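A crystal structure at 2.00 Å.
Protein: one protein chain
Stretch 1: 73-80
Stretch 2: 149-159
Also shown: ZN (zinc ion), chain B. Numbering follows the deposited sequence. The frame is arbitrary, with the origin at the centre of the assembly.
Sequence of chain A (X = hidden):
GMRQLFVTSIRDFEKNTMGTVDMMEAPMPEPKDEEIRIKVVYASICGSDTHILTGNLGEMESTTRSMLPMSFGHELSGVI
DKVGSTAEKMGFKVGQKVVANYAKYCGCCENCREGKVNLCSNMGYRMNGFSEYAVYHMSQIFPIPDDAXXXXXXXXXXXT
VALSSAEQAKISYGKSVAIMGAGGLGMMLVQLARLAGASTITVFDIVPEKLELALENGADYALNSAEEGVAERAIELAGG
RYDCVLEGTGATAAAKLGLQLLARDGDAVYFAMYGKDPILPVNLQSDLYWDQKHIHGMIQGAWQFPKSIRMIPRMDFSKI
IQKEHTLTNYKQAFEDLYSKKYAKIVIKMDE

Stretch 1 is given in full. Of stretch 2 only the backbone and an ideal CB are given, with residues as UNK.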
# COMPACT_ATOMS: atom_id res chain seq x y z
N GLY A 73 31.46 16.13 -1.49
CA GLY A 73 31.39 14.99 -2.43
C GLY A 73 30.68 13.91 -1.70
O GLY A 73 31.04 13.58 -0.59
N HIS A 74 29.62 13.38 -2.28
CA HIS A 74 28.88 12.29 -1.65
C HIS A 74 28.43 11.18 -2.63
O HIS A 74 27.57 10.36 -2.31
CB HIS A 74 27.68 12.90 -0.92
CG HIS A 74 26.70 13.49 -1.85
ND1 HIS A 74 26.90 14.72 -2.43
CD2 HIS A 74 25.57 12.99 -2.39
CE1 HIS A 74 25.92 14.97 -3.28
NE2 HIS A 74 25.10 13.94 -3.26
N GLU A 75 29.01 11.15 -3.83
CA GLU A 75 28.68 10.19 -4.83
C GLU A 75 29.97 9.54 -5.25
O GLU A 75 30.79 10.18 -5.90
CB GLU A 75 28.02 10.87 -6.01
CG GLU A 75 26.78 11.70 -5.66
CD GLU A 75 26.04 12.30 -6.90
OE1 GLU A 75 26.52 12.23 -8.06
OE2 GLU A 75 24.93 12.82 -6.71
N LEU A 76 30.21 8.31 -4.81
CA LEU A 76 31.56 7.70 -5.03
C LEU A 76 31.56 6.19 -5.00
O LEU A 76 30.72 5.52 -4.34
CB LEU A 76 32.59 8.21 -4.02
CG LEU A 76 32.30 7.75 -2.57
CD1 LEU A 76 33.54 7.57 -1.80
CD2 LEU A 76 31.38 8.71 -1.87
N SER A 77 32.50 5.66 -5.77
CA SER A 77 32.79 4.24 -5.73
C SER A 77 34.30 4.09 -5.52
O SER A 77 35.04 4.95 -5.89
CB SER A 77 32.40 3.58 -7.05
OG SER A 77 33.09 4.18 -8.09
N GLY A 78 34.72 2.98 -4.94
CA GLY A 78 36.12 2.64 -4.93
C GLY A 78 36.34 1.28 -4.32
O GLY A 78 35.48 0.41 -4.43
N VAL A 79 37.50 1.12 -3.68
CA VAL A 79 37.94 -0.19 -3.17
C VAL A 79 38.33 0.00 -1.69
O VAL A 79 38.93 1.01 -1.32
CB VAL A 79 39.10 -0.70 -4.00
CG1 VAL A 79 39.55 -2.01 -3.52
CG2 VAL A 79 38.67 -0.85 -5.45
N ILE A 80 37.96 -0.94 -0.84
CA ILE A 80 38.36 -0.91 0.54
C ILE A 80 39.90 -0.99 0.66
O ILE A 80 40.53 -1.85 0.07
CB ILE A 80 37.73 -2.04 1.33
CG1 ILE A 80 36.20 -1.88 1.34
CG2 ILE A 80 38.26 -2.04 2.77
CD1 ILE A 80 35.44 -2.72 2.38
N UNK A 149 32.02 -2.21 -13.06
CA UNK A 149 32.63 -1.01 -13.62
C UNK A 149 32.38 0.12 -12.63
O UNK A 149 31.26 0.62 -12.50
CB UNK A 149 32.07 -0.68 -15.00
N UNK A 150 33.43 0.53 -11.94
CA UNK A 150 33.32 1.52 -10.89
C UNK A 150 32.77 2.88 -11.31
O UNK A 150 32.26 3.64 -10.50
CB UNK A 150 34.70 1.72 -10.26
N UNK A 151 32.94 3.23 -12.57
CA UNK A 151 32.48 4.49 -13.06
C UNK A 151 30.98 4.59 -12.93
O UNK A 151 30.45 5.59 -12.52
CB UNK A 151 32.91 4.69 -14.51
N UNK A 152 30.28 3.54 -13.32
CA UNK A 152 28.83 3.55 -13.26
C UNK A 152 28.31 3.49 -11.87
O UNK A 152 27.28 4.12 -11.58
CB UNK A 152 28.25 2.38 -14.06
N UNK A 153 28.99 2.75 -11.00
CA UNK A 153 28.52 2.62 -9.59
C UNK A 153 28.76 3.86 -8.77
O UNK A 153 28.21 3.99 -7.70
CB UNK A 153 29.21 1.44 -8.90
N UNK A 154 29.59 4.76 -9.26
CA UNK A 154 29.67 6.07 -8.65
C UNK A 154 28.30 6.77 -8.64
O UNK A 154 28.08 7.71 -7.89
CB UNK A 154 30.70 6.93 -9.39
N UNK A 155 27.40 6.37 -9.53
CA UNK A 155 26.07 6.99 -9.58
C UNK A 155 25.07 6.28 -8.72
O UNK A 155 23.90 6.60 -8.82
CB UNK A 155 25.55 7.03 -11.02
N UNK A 156 25.49 5.36 -7.85
CA UNK A 156 24.54 4.70 -6.96
C UNK A 156 23.72 5.64 -6.12
O UNK A 156 22.48 5.40 -5.93
CB UNK A 156 25.29 3.74 -6.03
N UNK A 157 24.33 6.69 -5.59
CA UNK A 157 23.59 7.54 -4.64
C UNK A 157 22.54 8.37 -5.39
O UNK A 157 21.41 8.46 -4.94
CB UNK A 157 24.55 8.46 -3.87
N UNK A 158 22.90 8.99 -6.49
CA UNK A 158 21.82 9.72 -7.14
C UNK A 158 20.69 8.80 -7.67
O UNK A 158 19.54 9.21 -7.64
CB UNK A 158 22.40 10.54 -8.29
N UNK A 159 21.02 7.58 -8.08
CA UNK A 159 19.98 6.58 -8.43
C UNK A 159 19.06 6.32 -7.26
O UNK A 159 17.85 6.18 -7.47
CB UNK A 159 20.62 5.26 -8.88
ZN ZN B . 23.73 13.01 -5.04

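Position 149 lies beyond the reach of stretch 1. Its phi/psi of -78/107 is extended, and a helical turn follows. A small polar side chain that can accept from a free backbone NH would suit: Asp, Ser, Thr or Asn. The residue is Asp149. Asp149 OD1 accepts from the backbone N of position 151 at 2.9 Å, a capping bond.

Position 150 points its CA-to-CB bond toward the strand. The ideal CB lies 3.7 Å from Ser77 OG, and Gly78, with no side chain, and Val79 lie beyond. The Ser77 hydroxyl is aimed at the backbone here, so the side chain need not be polar. Leu, Ile, Met or Val would suit. The residue is Leu150. Its CD2 comes to 3.9 Å from Gly78 O, and its CD1 to 4.4 Å from Val79 CG2, an apolar contact. Its carbonyl does the polar work: Ser77 OG donates to Leu150 O at 2.6 Å. The same oxygen also accepts from the backbone N of position 154.

Positions 151 and 152 point away from stretch 1, with helical backbone angles. Stretch 1 sets no demand, and many polar side chains would do. They are Lys151, extended with all four chi angles t, and Asp152.

Position 153 points sideways. Its ideal CB is 4.3 Å from Ser77 CB, so the start of the side chain touches the strand while the rest is free to leave. Residues from Ala to a large aromatic are possible. The residue is Tyr153. Its CB is 4.4 Å from Ser77 CB, and the end of the side chain leads away.

Position 154 points sideways. Here the backbones come nearest, with its CA 4.4 Å from Leu76 CA. The ideal CB is 3.9 Å from Ser77 OG and 4.5 Å from Leu76 CA. Little room is visible on that side, so Ala, Gly or Ser would fit most easily. The residue is Ala154. Its CB packs against Ser77.

Position 155 points away and sits just before a helix. Many side chains would suit, polar or apolar. It is Leu155. Position 156 points sideways with nothing of stretch 1 near its ideal CB. Most helix-compatible side chains would do. It is Val156.

Position 157 points toward stretch 1, and the zinc lies ahead, beside His74 NE2 and Glu75 OE2. A metal ligand is called for. With the ideal CB 4.8 Å from ZN, Glu has the right reach; Asp and Cys would be short. The residue is Glu157. Its OE1 binds ZN at 2.1 Å, alongside Glu75 OE2 at 2.1 Å and His74 NE2 at 2.4 Å. Glu157 OE1 and Glu75 OE2 are 3.2 Å apart because both bind the metal. Water 1, also on the zinc, donates to Glu157 OE2 at 2.5 Å.

Position 158 points sideways, its ideal CB 3.8 Å from Glu75 OE2. Its phi of -65° allows proline, as well as Ala or Ser. The residue is Pro158, whose CD lies 3.5 Å from Glu75 CD.

Position 159 is out of reach, and helical. Many side chains would suit. It is Leu159.

Stretch 2 (149-159) DLKDYALVEPL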
# COMPACT_ATOMS: atom_id res chain seq x y z
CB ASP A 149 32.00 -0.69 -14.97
CG ASP A 149 32.51 0.62 -15.57
OD1 ASP A 149 33.13 1.43 -14.85
OD2 ASP A 149 32.29 0.84 -16.77
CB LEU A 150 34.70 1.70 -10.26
CG LEU A 150 35.09 0.49 -9.43
CD1 LEU A 150 36.55 0.57 -9.05
CD2 LEU A 150 34.27 0.40 -8.17
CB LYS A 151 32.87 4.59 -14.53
CG LYS A 151 32.41 5.84 -15.22
CD LYS A 151 32.90 5.81 -16.66
CE LYS A 151 32.39 6.96 -17.42
NZ LYS A 151 33.18 7.20 -18.64
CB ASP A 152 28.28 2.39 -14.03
CG ASP A 152 28.45 2.55 -15.55
OD1 ASP A 152 28.73 3.66 -16.09
OD2 ASP A 152 28.28 1.53 -16.20
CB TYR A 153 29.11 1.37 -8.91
CG TYR A 153 28.48 0.07 -9.42
CD1 TYR A 153 28.88 -0.48 -10.60
CD2 TYR A 153 27.48 -0.57 -8.71
CE1 TYR A 153 28.28 -1.64 -11.08
CE2 TYR A 153 26.93 -1.74 -9.15
CZ TYR A 153 27.33 -2.26 -10.34
OH TYR A 153 26.75 -3.41 -10.81
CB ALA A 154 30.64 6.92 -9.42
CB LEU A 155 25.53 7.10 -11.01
CG LEU A 155 26.04 8.41 -11.61
CD1 LEU A 155 27.57 8.59 -11.55
CD2 LEU A 155 25.62 8.39 -13.04
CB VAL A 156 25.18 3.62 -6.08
CG1 VAL A 156 24.28 3.20 -4.95
CG2 VAL A 156 25.50 2.38 -6.91
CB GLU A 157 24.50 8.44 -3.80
CG GLU A 157 23.74 9.32 -2.73
CD GLU A 157 23.16 10.59 -3.32
OE1 GLU A 157 23.66 11.02 -4.38
OE2 GLU A 157 22.16 11.15 -2.79
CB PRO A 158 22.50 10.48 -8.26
CG PRO A 158 23.80 9.90 -8.41
CD PRO A 158 24.18 9.33 -7.08
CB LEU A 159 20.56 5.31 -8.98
CG LEU A 159 19.60 4.34 -9.67
CD1 LEU A 159 19.00 4.99 -10.99
CD2 LEU A 159 20.35 3.12 -10.03
O HOH W 1 22.10 13.53 -3.37
O HOH W 2 21.63 13.22 -6.18
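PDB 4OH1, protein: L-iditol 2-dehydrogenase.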